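Local structure of paenibacillus xanthan lyase (Paenibacillus, 6F2P) at residues F63-R75 with Q112-W126. The protein cleaves the polysaccharide xanthan by lyase chemistry, as a calcium-binding member of polysaccharide lyase family 8. Residues are numbered along the deposited sequence; the frame is centred on the assembly and turned at random.
Sequences FGSDSTSITTTYR and QFYNGCSQYQNWWHW
The backbones run 5.7 Å apart, CA to CA, at Ser-67 and Asn-122 and again at Thr-71 and His-125, near the N-terminal ends of helices 68-85 and 123-141. Both ends are capped by side chains: Asp-66 OD1 accepts from Thr-68 N, and Asn-122, at the N-cap position, accepts at OD1 from Trp-124 N, each donor standing above the plane. Two hydrogen bonds hold Ser-67 to the 112-126 segment. Its OG, turned between backbone N and carbonyl carbon (chi1 72°), donates to Asn-122 O at 2.7 Å, in the carbonyl plane on a lone pair. Its N reaches Gln-121 OE1 at 2.9 Å; Asn-122 N meets that oxygen from the opposite face of the amide, so the glutamine oxygen ties the two helix starts together. The His-125 imidazole lies flat under the first turn of helix 68-85: Thr-68 CA sits 3.4 Å from the ring centroid, 9° off the normal, while ND1 pairs in the ring plane with Thr-71 OG1 at 2.7 Å and NE2 shares a water with Thr-68 OG1. Farther in, Ile-70 CG1 rides over one face of Trp-126, whose NE1 donates to Tyr-120 O and whose CZ2 lies over one face of the Tyr-120 ring. Without the indole, as with an alanine here, the Tyr-120 carbonyl is likely to lose its NE1 partner, and a gap would probably open between Ile-70 and the Tyr-120 ring. Gly-64 covers the opposite face of that ring, and its N donates to Tyr-120 OH at 3.2 Å. Tyr-74 points its edge at the face of Phe-113, planes 84° apart, a T-shaped pair. These loops and helix starts belong to the N-terminal alpha-helical domain, where Met-108 of helix 95-111 touches Phe-63 and Tyr-74, and Phe-113 reaches Leu-134 of helix 123-141 and Ala-156 of helix 147-160.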
ATOM      1  N   PHE A  63     -10.440  47.272   6.270  1.00 20.93           N
ATOM      2  CA  PHE A  63      -9.027  47.222   5.930  1.00 18.95           C
ATOM      3  C   PHE A  63      -8.104  47.626   7.064  1.00 26.54           C
ATOM      4  O   PHE A  63      -8.536  48.199   8.071  1.00 32.38           O
ATOM      5  CB  PHE A  63      -8.740  48.081   4.702  1.00 18.35           C
ATOM      6  CG  PHE A  63      -9.328  47.535   3.450  1.00 26.94           C
ATOM      7  CD1 PHE A  63      -8.925  46.300   2.967  1.00 26.10           C
ATOM      8  CD2 PHE A  63     -10.297  48.240   2.758  1.00 23.81           C
ATOM      9  CE1 PHE A  63      -9.478  45.777   1.818  1.00 25.74           C
ATOM     10  CE2 PHE A  63     -10.853  47.725   1.603  1.00 23.92           C
ATOM     11  CZ  PHE A  63     -10.444  46.492   1.135  1.00 27.03           C
ATOM     12  N   GLY A  64      -6.824  47.313   6.885  1.00 22.22           N
ATOM     13  CA  GLY A  64      -5.787  47.786   7.775  1.00 20.40           C
ATOM     14  C   GLY A  64      -5.033  46.688   8.492  1.00 20.86           C
ATOM     15  O   GLY A  64      -3.826  46.806   8.715  1.00 22.71           O
ATOM     16  N   SER A  65      -5.732  45.618   8.854  1.00 17.99           N
ATOM     17  CA  SER A  65      -5.129  44.614   9.726  1.00 22.47           C
ATOM     18  C   SER A  65      -5.445  43.169   9.354  1.00 23.95           C
ATOM     19  O   SER A  65      -4.686  42.262   9.708  1.00 24.45           O
ATOM     20  CB  SER A  65      -5.507  44.879  11.187  1.00 22.73           C
ATOM     21  OG  SER A  65      -6.893  44.680  11.391  1.00 37.33           O
ATOM     22  N   ASP A  66      -6.558  42.952   8.657  1.00 23.66           N
ATOM     23  CA  ASP A  66      -6.894  41.618   8.153  1.00 22.19           C
ATOM     24  C   ASP A  66      -6.869  41.581   6.626  1.00 24.30           C
ATOM     25  O   ASP A  66      -7.705  42.202   5.969  1.00 19.33           O
ATOM     26  CB  ASP A  66      -8.267  41.178   8.648  1.00 16.94           C
ATOM     27  CG  ASP A  66      -8.535  39.711   8.390  1.00 27.20           C
ATOM     28  OD1 ASP A  66      -7.762  39.078   7.629  1.00 26.12           O
ATOM     29  OD2 ASP A  66      -9.528  39.189   8.946  1.00 28.05           O
ATOM     30  N   SER A  67      -5.918  40.834   6.067  1.00 22.30           N
ATOM     31  CA  SER A  67      -5.714  40.821   4.619  1.00 19.72           C
ATOM     32  C   SER A  67      -6.809  40.047   3.872  1.00 20.49           C
ATOM     33  O   SER A  67      -6.931  40.158   2.649  1.00 20.32           O
ATOM     34  CB  SER A  67      -4.317  40.296   4.261  1.00 21.38           C
ATOM     35  OG  SER A  67      -4.203  38.898   4.488  1.00 23.25           O
ATOM     36  N   THR A  68      -7.619  39.286   4.606  1.00 18.10           N
ATOM     37  CA  THR A  68      -8.754  38.585   4.002  1.00 15.68           C
ATOM     38  C   THR A  68      -9.670  39.572   3.287  1.00 15.40           C
ATOM     39  O   THR A  68     -10.284  39.250   2.277  1.00 12.93           O
ATOM     40  CB  THR A  68      -9.566  37.827   5.060  1.00 12.55           C
ATOM     41  OG1 THR A  68      -8.701  36.941   5.780  1.00 20.11           O
ATOM     42  CG2 THR A  68     -10.697  37.044   4.424  1.00  6.29           C
ATOM     43  N   SER A  69      -9.746  40.787   3.816  1.00 18.23           N
ATOM     44  CA  SER A  69     -10.582  41.817   3.224  1.00 18.60           C
ATOM     45  C   SER A  69     -10.223  42.104   1.764  1.00 20.98           C
ATOM     46  O   SER A  69     -11.092  42.466   0.966  1.00 24.14           O
ATOM     47  CB  SER A  69     -10.524  43.085   4.061  1.00 20.44           C
ATOM     48  OG  SER A  69     -11.138  42.869   5.321  1.00 19.80           O
ATOM     49  N   ILE A  70      -8.956  41.919   1.412  1.00 18.84           N
ATOM     50  CA  ILE A  70      -8.530  42.040   0.018  1.00 18.37           C
ATOM     51  C   ILE A  70      -9.307  41.070  -0.881  1.00 14.65           C
ATOM     52  O   ILE A  70      -9.934  41.475  -1.861  1.00 16.88           O
ATOM     53  CB  ILE A  70      -7.012  41.787  -0.136  1.00 19.94           C
ATOM     54  CG1 ILE A  70      -6.218  42.757   0.745  1.00 23.61           C
ATOM     55  CG2 ILE A  70      -6.585  41.907  -1.593  1.00 15.57           C
ATOM     56  CD1 ILE A  70      -6.364  44.200   0.333  1.00 19.93           C
ATOM     57  N   THR A  71      -9.271  39.790  -0.532  1.00 13.18           N
ATOM     58  CA  THR A  71      -9.931  38.756  -1.314  1.00 13.11           C
ATOM     59  C   THR A  71     -11.437  38.963  -1.328  1.00 15.98           C
ATOM     60  O   THR A  71     -12.087  38.856  -2.381  1.00 14.25           O
ATOM     61  CB  THR A  71      -9.623  37.350  -0.738  1.00 15.89           C
ATOM     62  OG1 THR A  71      -8.222  37.080  -0.846  1.00 17.75           O
ATOM     63  CG2 THR A  71     -10.407  36.262  -1.469  1.00 10.29           C
ATOM     64  N   THR A  72     -11.986  39.255  -0.150  1.00 18.28           N
ATOM     65  CA  THR A  72     -13.430  39.404   0.017  1.00 18.18           C
ATOM     66  C   THR A  72     -13.956  40.530  -0.856  1.00 19.79           C
ATOM     67  O   THR A  72     -14.968  40.374  -1.551  1.00 18.88           O
ATOM     68  CB  THR A  72     -13.801  39.690   1.476  1.00 15.23           C
ATOM     69  OG1 THR A  72     -13.128  38.754   2.319  1.00 21.51           O
ATOM     70  CG2 THR A  72     -15.291  39.549   1.685  1.00 16.57           C
ATOM     71  N   THR A  73     -13.253  41.658  -0.827  1.00 17.68           N
ATOM     72  CA  THR A  73     -13.641  42.815  -1.613  1.00 16.74           C
ATOM     73  C   THR A  73     -13.669  42.458  -3.092  1.00 20.03           C
ATOM     74  O   THR A  73     -14.667  42.720  -3.780  1.00 16.61           O
ATOM     75  CB  THR A  73     -12.681  44.002  -1.384  1.00 20.04           C
ATOM     76  OG1 THR A  73     -12.700  44.383  -0.002  1.00 18.58           O
ATOM     77  CG2 THR A  73     -13.082  45.181  -2.243  1.00 15.22           C
ATOM     78  N   TYR A  74     -12.584  41.843  -3.577  1.00 17.37           N
ATOM     79  CA  TYR A  74     -12.476  41.517  -4.999  1.00 12.55           C
ATOM     80  C   TYR A  74     -13.472  40.445  -5.418  1.00 13.07           C
ATOM     81  O   TYR A  74     -13.943  40.451  -6.551  1.00 14.66           O
ATOM     82  CB  TYR A  74     -11.063  41.101  -5.382  1.00 13.48           C
ATOM     83  CG  TYR A  74     -10.108  42.252  -5.590  1.00 12.75           C
ATOM     84  CD1 TYR A  74     -10.426  43.307  -6.434  1.00 12.05           C
ATOM     85  CD2 TYR A  74      -8.881  42.283  -4.941  1.00 12.38           C
ATOM     86  CE1 TYR A  74      -9.541  44.370  -6.624  1.00 11.03           C
ATOM     87  CE2 TYR A  74      -7.997  43.331  -5.124  1.00 12.71           C
ATOM     88  CZ  TYR A  74      -8.331  44.371  -5.962  1.00 12.40           C
ATOM     89  OH  TYR A  74      -7.442  45.409  -6.135  1.00 15.46           O
ATOM     90  N   ARG A  75     -13.806  39.528  -4.518  1.00 12.53           N
ATOM     91  CA  ARG A  75     -14.842  38.552  -4.850  1.00 15.72           C
ATOM     92  C   ARG A  75     -16.198  39.237  -5.003  1.00 20.37           C
ATOM     93  O   ARG A  75     -16.954  38.936  -5.935  1.00 22.58           O
ATOM     94  CB  ARG A  75     -14.897  37.408  -3.833  1.00 14.49           C
ATOM     95  CG  ARG A  75     -13.640  36.565  -3.835  1.00 24.04           C
ATOM     96  CD  ARG A  75     -13.717  35.318  -2.970  1.00 25.73           C
ATOM     97  NE  ARG A  75     -12.588  34.441  -3.277  1.00 34.93           N
ATOM     98  CZ  ARG A  75     -12.348  33.269  -2.696  1.00 37.22           C
ATOM     99  NH1 ARG A  75     -13.164  32.812  -1.754  1.00 32.55           N
ATOM    100  NH2 ARG A  75     -11.287  32.552  -3.063  1.00 30.47           N
ATOM    101  N   GLN A 112      -5.475  50.218  -1.299  1.00 25.11           N
ATOM    102  CA  GLN A 112      -5.209  48.914  -0.713  1.00 26.60           C
ATOM    103  C   GLN A 112      -4.313  48.008  -1.552  1.00 23.34           C
ATOM    104  O   GLN A 112      -3.309  47.501  -1.052  1.00 24.74           O
ATOM    105  CB  GLN A 112      -6.531  48.210  -0.400  1.00 28.20           C
ATOM    106  CG  GLN A 112      -7.188  48.734   0.858  1.00 24.12           C
ATOM    107  CD  GLN A 112      -6.268  48.620   2.047  1.00 27.08           C
ATOM    108  OE1 GLN A 112      -5.991  49.605   2.728  1.00 22.98           O
ATOM    109  NE2 GLN A 112      -5.775  47.407   2.301  1.00 21.89           N
ATOM    110  N   PHE A 113      -4.681  47.808  -2.816  1.00 19.87           N
ATOM    111  CA  PHE A 113      -4.028  46.813  -3.666  1.00 18.81           C
ATOM    112  C   PHE A 113      -3.425  47.425  -4.919  1.00 21.54           C
ATOM    113  O   PHE A 113      -4.127  47.696  -5.903  1.00 17.81           O
ATOM    114  CB  PHE A 113      -5.014  45.717  -4.070  1.00 18.18           C
ATOM    115  CG  PHE A 113      -4.357  44.517  -4.670  1.00 17.64           C
ATOM    116  CD1 PHE A 113      -3.860  43.507  -3.859  1.00 20.89           C
ATOM    117  CD2 PHE A 113      -4.220  44.396  -6.045  1.00 17.66           C
ATOM    118  CE1 PHE A 113      -3.242  42.387  -4.408  1.00 19.25           C
ATOM    119  CE2 PHE A 113      -3.609  43.284  -6.599  1.00 18.47           C
ATOM    120  CZ  PHE A 113      -3.117  42.277  -5.780  1.00 16.85           C
ATOM    121  N   TYR A 114      -2.111  47.610  -4.883  1.00 18.46           N
ATOM    122  CA  TYR A 114      -1.407  48.307  -5.946  1.00 20.05           C
ATOM    123  C   TYR A 114       0.079  48.004  -5.895  1.00 19.09           C
ATOM    124  O   TYR A 114       0.608  47.573  -4.867  1.00 18.49           O
ATOM    125  CB  TYR A 114      -1.624  49.819  -5.821  1.00 20.26           C
ATOM    126  CG  TYR A 114      -1.189  50.391  -4.487  1.00 16.44           C
ATOM    127  CD1 TYR A 114       0.124  50.788  -4.269  1.00 16.08           C
ATOM    128  CD2 TYR A 114      -2.098  50.535  -3.445  1.00 24.14           C
ATOM    129  CE1 TYR A 114       0.522  51.313  -3.043  1.00 18.96           C
ATOM    130  CE2 TYR A 114      -1.710  51.060  -2.214  1.00 24.01           C
ATOM    131  CZ  TYR A 114      -0.399  51.447  -2.018  1.00 20.86           C
ATOM    132  OH  TYR A 114      -0.017  51.961  -0.795  1.00 18.56           O
ATOM    133  N   ASN A 115       0.753  48.263  -7.004  1.00 15.84           N
ATOM    134  CA  ASN A 115       2.189  48.067  -7.067  1.00 21.87           C
ATOM    135  C   ASN A 115       2.922  48.908  -6.021  1.00 23.63           C
ATOM    136  O   ASN A 115       3.014  50.128  -6.144  1.00 28.55           O
ATOM    137  CB  ASN A 115       2.699  48.389  -8.472  1.00 21.01           C
ATOM    138  CG  ASN A 115       4.199  48.275  -8.584  1.00 29.22           C
ATOM    139  OD1 ASN A 115       4.854  47.606  -7.772  1.00 28.33           O
ATOM    140  ND2 ASN A 115       4.761  48.928  -9.600  1.00 27.46           N
ATOM    141  N   GLY A 116       3.429  48.241  -4.988  1.00 23.52           N
ATOM    142  CA  GLY A 116       4.197  48.898  -3.946  1.00 21.35           C
ATOM    143  C   GLY A 116       3.481  48.920  -2.609  1.00 27.11           C
ATOM    144  O   GLY A 116       4.030  49.382  -1.603  1.00 25.82           O
ATOM    145  N   CYS A 117       2.249  48.419  -2.597  1.00 24.56           N
ATOM    146  CA  CYS A 117       1.417  48.452  -1.399  1.00 20.04           C
ATOM    147  C   CYS A 117       1.997  47.636  -0.250  1.00 24.65           C
ATOM    148  O   CYS A 117       2.849  46.772  -0.446  1.00 26.78           O
ATOM    149  CB  CYS A 117       0.028  47.924  -1.724  1.00 20.13           C
ATOM    150  SG  CYS A 117       0.034  46.170  -2.115  1.00 23.19           S
ATOM    151  N   SER A 118       1.514  47.907   0.953  1.00 34.06           N
ATOM    152  CA  SER A 118       1.930  47.150   2.119  1.00 29.91           C
ATOM    153  C   SER A 118       1.136  45.856   2.189  1.00 26.04           C
ATOM    154  O   SER A 118      -0.087  45.877   2.115  1.00 32.18           O
ATOM    155  CB  SER A 118       1.724  47.971   3.389  1.00 21.55           C
ATOM    156  OG  SER A 118       1.921  47.173   4.541  1.00 35.29           O
ATOM    157  N   GLN A 119       1.827  44.731   2.330  1.00 21.84           N
ATOM    158  CA  GLN A 119       1.149  43.443   2.383  1.00 26.02           C
ATOM    159  C   GLN A 119       1.077  42.947   3.811  1.00 26.95           C
ATOM    160  O   GLN A 119       1.783  42.023   4.198  1.00 29.95           O
ATOM    161  CB  GLN A 119       1.861  42.428   1.497  1.00 25.94           C
ATOM    162  CG  GLN A 119       1.986  42.889   0.057  1.00 25.15           C
ATOM    163  CD  GLN A 119       2.925  42.026  -0.744  1.00 25.37           C
ATOM    164  OE1 GLN A 119       2.773  40.802  -0.790  1.00 24.97           O
ATOM    165  NE2 GLN A 119       3.913  42.656  -1.380  1.00 23.97           N
ATOM    166  N   TYR A 120       0.217  43.587   4.590  1.00 31.18           N
ATOM    167  CA  TYR A 120       0.129  43.320   6.014  1.00 26.22           C
ATOM    168  C   TYR A 120      -0.561  42.000   6.278  1.00 19.80           C
ATOM    169  O   TYR A 120      -1.339  41.516   5.454  1.00 25.62           O
ATOM    170  CB  TYR A 120      -0.605  44.465   6.727  1.00 20.51           C
ATOM    171  CG  TYR A 120      -1.906  44.866   6.080  1.00 18.00           C
ATOM    172  CD1 TYR A 120      -3.091  44.202   6.385  1.00 20.13           C
ATOM    173  CD2 TYR A 120      -1.953  45.907   5.162  1.00 18.48           C
ATOM    174  CE1 TYR A 120      -4.288  44.566   5.794  1.00 20.52           C
ATOM    175  CE2 TYR A 120      -3.146  46.281   4.564  1.00 18.12           C
ATOM    176  CZ  TYR A 120      -4.309  45.607   4.882  1.00 21.28           C
ATOM    177  OH  TYR A 120      -5.497  45.975   4.290  1.00 19.28           O
ATOM    178  N   GLN A 121      -0.251  41.416   7.428  1.00 15.10           N
ATOM    179  CA  GLN A 121      -0.854  40.160   7.844  1.00 21.64           C
ATOM    180  C   GLN A 121      -0.647  38.998   6.840  1.00 21.81           C
ATOM    181  O   GLN A 121       0.477  38.742   6.395  1.00 17.08           O
ATOM    182  CB  GLN A 121      -2.336  40.369   8.174  1.00 17.00           C
ATOM    183  CG  GLN A 121      -2.869  39.410   9.229  1.00 15.26           C
ATOM    184  CD  GLN A 121      -4.168  38.759   8.818  1.00 22.46           C
ATOM    185  OE1 GLN A 121      -4.562  38.810   7.648  1.00 23.60           O
ATOM    186  NE2 GLN A 121      -4.849  38.143   9.781  1.00 19.32           N
ATOM    187  N   ASN A 122      -1.734  38.311   6.491  1.00 20.37           N
ATOM    188  CA  ASN A 122      -1.662  37.039   5.766  1.00 23.50           C
ATOM    189  C   ASN A 122      -1.290  37.150   4.279  1.00 22.51           C
ATOM    190  O   ASN A 122      -1.965  37.821   3.500  1.00 24.18           O
ATOM    191  CB  ASN A 122      -2.968  36.262   5.950  1.00 19.28           C
ATOM    192  CG  ASN A 122      -2.921  34.869   5.334  1.00 21.85           C
ATOM    193  OD1 ASN A 122      -1.864  34.375   4.940  1.00 28.34           O
ATOM    194  ND2 ASN A 122      -4.082  34.226   5.258  1.00 23.78           N
ATOM    195  N   TRP A 123      -0.217  36.465   3.900  1.00 16.50           N
ATOM    196  CA  TRP A 123       0.365  36.591   2.568  1.00 18.10           C
ATOM    197  C   TRP A 123      -0.571  36.107   1.463  1.00 19.09           C
ATOM    198  O   TRP A 123      -0.593  36.650   0.358  1.00 19.81           O
ATOM    199  CB  TRP A 123       1.662  35.786   2.502  1.00 19.45           C
ATOM    200  CG  TRP A 123       1.427  34.295   2.515  1.00 20.85           C
ATOM    201  CD1 TRP A 123       1.282  33.497   3.612  1.00 20.58           C
ATOM    202  CD2 TRP A 123       1.291  33.434   1.374  1.00 23.03           C
ATOM    203  NE1 TRP A 123       1.071  32.194   3.227  1.00 23.93           N
ATOM    204  CE2 TRP A 123       1.071  32.128   1.860  1.00 20.20           C
ATOM    205  CE3 TRP A 123       1.336  33.640  -0.011  1.00 21.64           C
ATOM    206  CZ2 TRP A 123       0.893  31.033   1.011  1.00 21.62           C
ATOM    207  CZ3 TRP A 123       1.158  32.552  -0.852  1.00 24.24           C
ATOM    208  CH2 TRP A 123       0.940  31.264  -0.336  1.00 24.77           C
ATOM    209  N   TRP A 124      -1.346  35.079   1.774  1.00 20.22           N
ATOM    210  CA  TRP A 124      -2.134  34.382   0.776  1.00 18.08           C
ATOM    211  C   TRP A 124      -3.096  35.306   0.026  1.00 18.28           C
ATOM    212  O   TRP A 124      -3.292  35.170  -1.185  1.00 16.36           O
ATOM    213  CB  TRP A 124      -2.889  33.227   1.435  1.00 16.53           C
ATOM    214  CG  TRP A 124      -3.527  32.331   0.455  1.00 16.70           C
ATOM    215  CD1 TRP A 124      -2.969  31.237  -0.133  1.00 17.47           C
ATOM    216  CD2 TRP A 124      -4.843  32.454  -0.086  1.00 15.58           C
ATOM    217  NE1 TRP A 124      -3.858  30.666  -1.006  1.00 17.99           N
ATOM    218  CE2 TRP A 124      -5.019  31.394  -0.995  1.00 16.32           C
ATOM    219  CE3 TRP A 124      -5.891  33.356   0.112  1.00 17.56           C
ATOM    220  CZ2 TRP A 124      -6.201  31.206  -1.705  1.00 14.82           C
ATOM    221  CZ3 TRP A 124      -7.070  33.168  -0.599  1.00 19.85           C
ATOM    222  CH2 TRP A 124      -7.212  32.101  -1.496  1.00 16.44           C
ATOM    223  N   HIS A 125      -3.690  36.252   0.741  1.00 18.52           N
ATOM    224  CA  HIS A 125      -4.671  37.142   0.123  1.00 19.11           C
ATOM    225  C   HIS A 125      -4.026  38.147  -0.840  1.00 18.48           C
ATOM    226  O   HIS A 125      -4.645  38.568  -1.821  1.00 13.84           O
ATOM    227  CB  HIS A 125      -5.513  37.837   1.188  1.00 16.13           C
ATOM    228  CG  HIS A 125      -6.280  36.884   2.050  1.00 16.53           C
ATOM    229  ND1 HIS A 125      -7.343  36.147   1.577  1.00 13.59           N
ATOM    230  CD2 HIS A 125      -6.123  36.528   3.347  1.00 18.89           C
ATOM    231  CE1 HIS A 125      -7.815  35.385   2.547  1.00 14.43           C
ATOM    232  NE2 HIS A 125      -7.089  35.593   3.631  1.00 18.90           N
ATOM    233  N   TRP A 126      -2.769  38.493  -0.581  1.00 15.78           N
ATOM    234  CA  TRP A 126      -2.044  39.407  -1.451  1.00 15.57           C
ATOM    235  C   TRP A 126      -1.567  38.712  -2.722  1.00 19.71           C
ATOM    236  O   TRP A 126      -1.674  39.257  -3.821  1.00 19.74           O
ATOM    237  CB  TRP A 126      -0.865  40.035  -0.700  1.00 20.28           C
ATOM    238  CG  TRP A 126      -1.316  40.835   0.493  1.00 22.39           C
ATOM    239  CD1 TRP A 126      -1.295  40.444   1.800  1.00 21.33           C
ATOM    240  CD2 TRP A 126      -1.891  42.149   0.476  1.00 22.88           C
ATOM    241  NE1 TRP A 126      -1.807  41.437   2.599  1.00 24.21           N
ATOM    242  CE2 TRP A 126      -2.183  42.494   1.810  1.00 25.87           C
ATOM    243  CE3 TRP A 126      -2.179  43.071  -0.537  1.00 23.90           C
ATOM    244  CZ2 TRP A 126      -2.745  43.720   2.157  1.00 20.92           C
ATOM    245  CZ3 TRP A 126      -2.740  44.293  -0.187  1.00 21.24           C
ATOM    246  CH2 TRP A 126      -3.018  44.601   1.146  1.00 19.03           C
TER
HETATM  247  O   HOH W   1      -8.067  34.270   5.873  1.00 26.85           O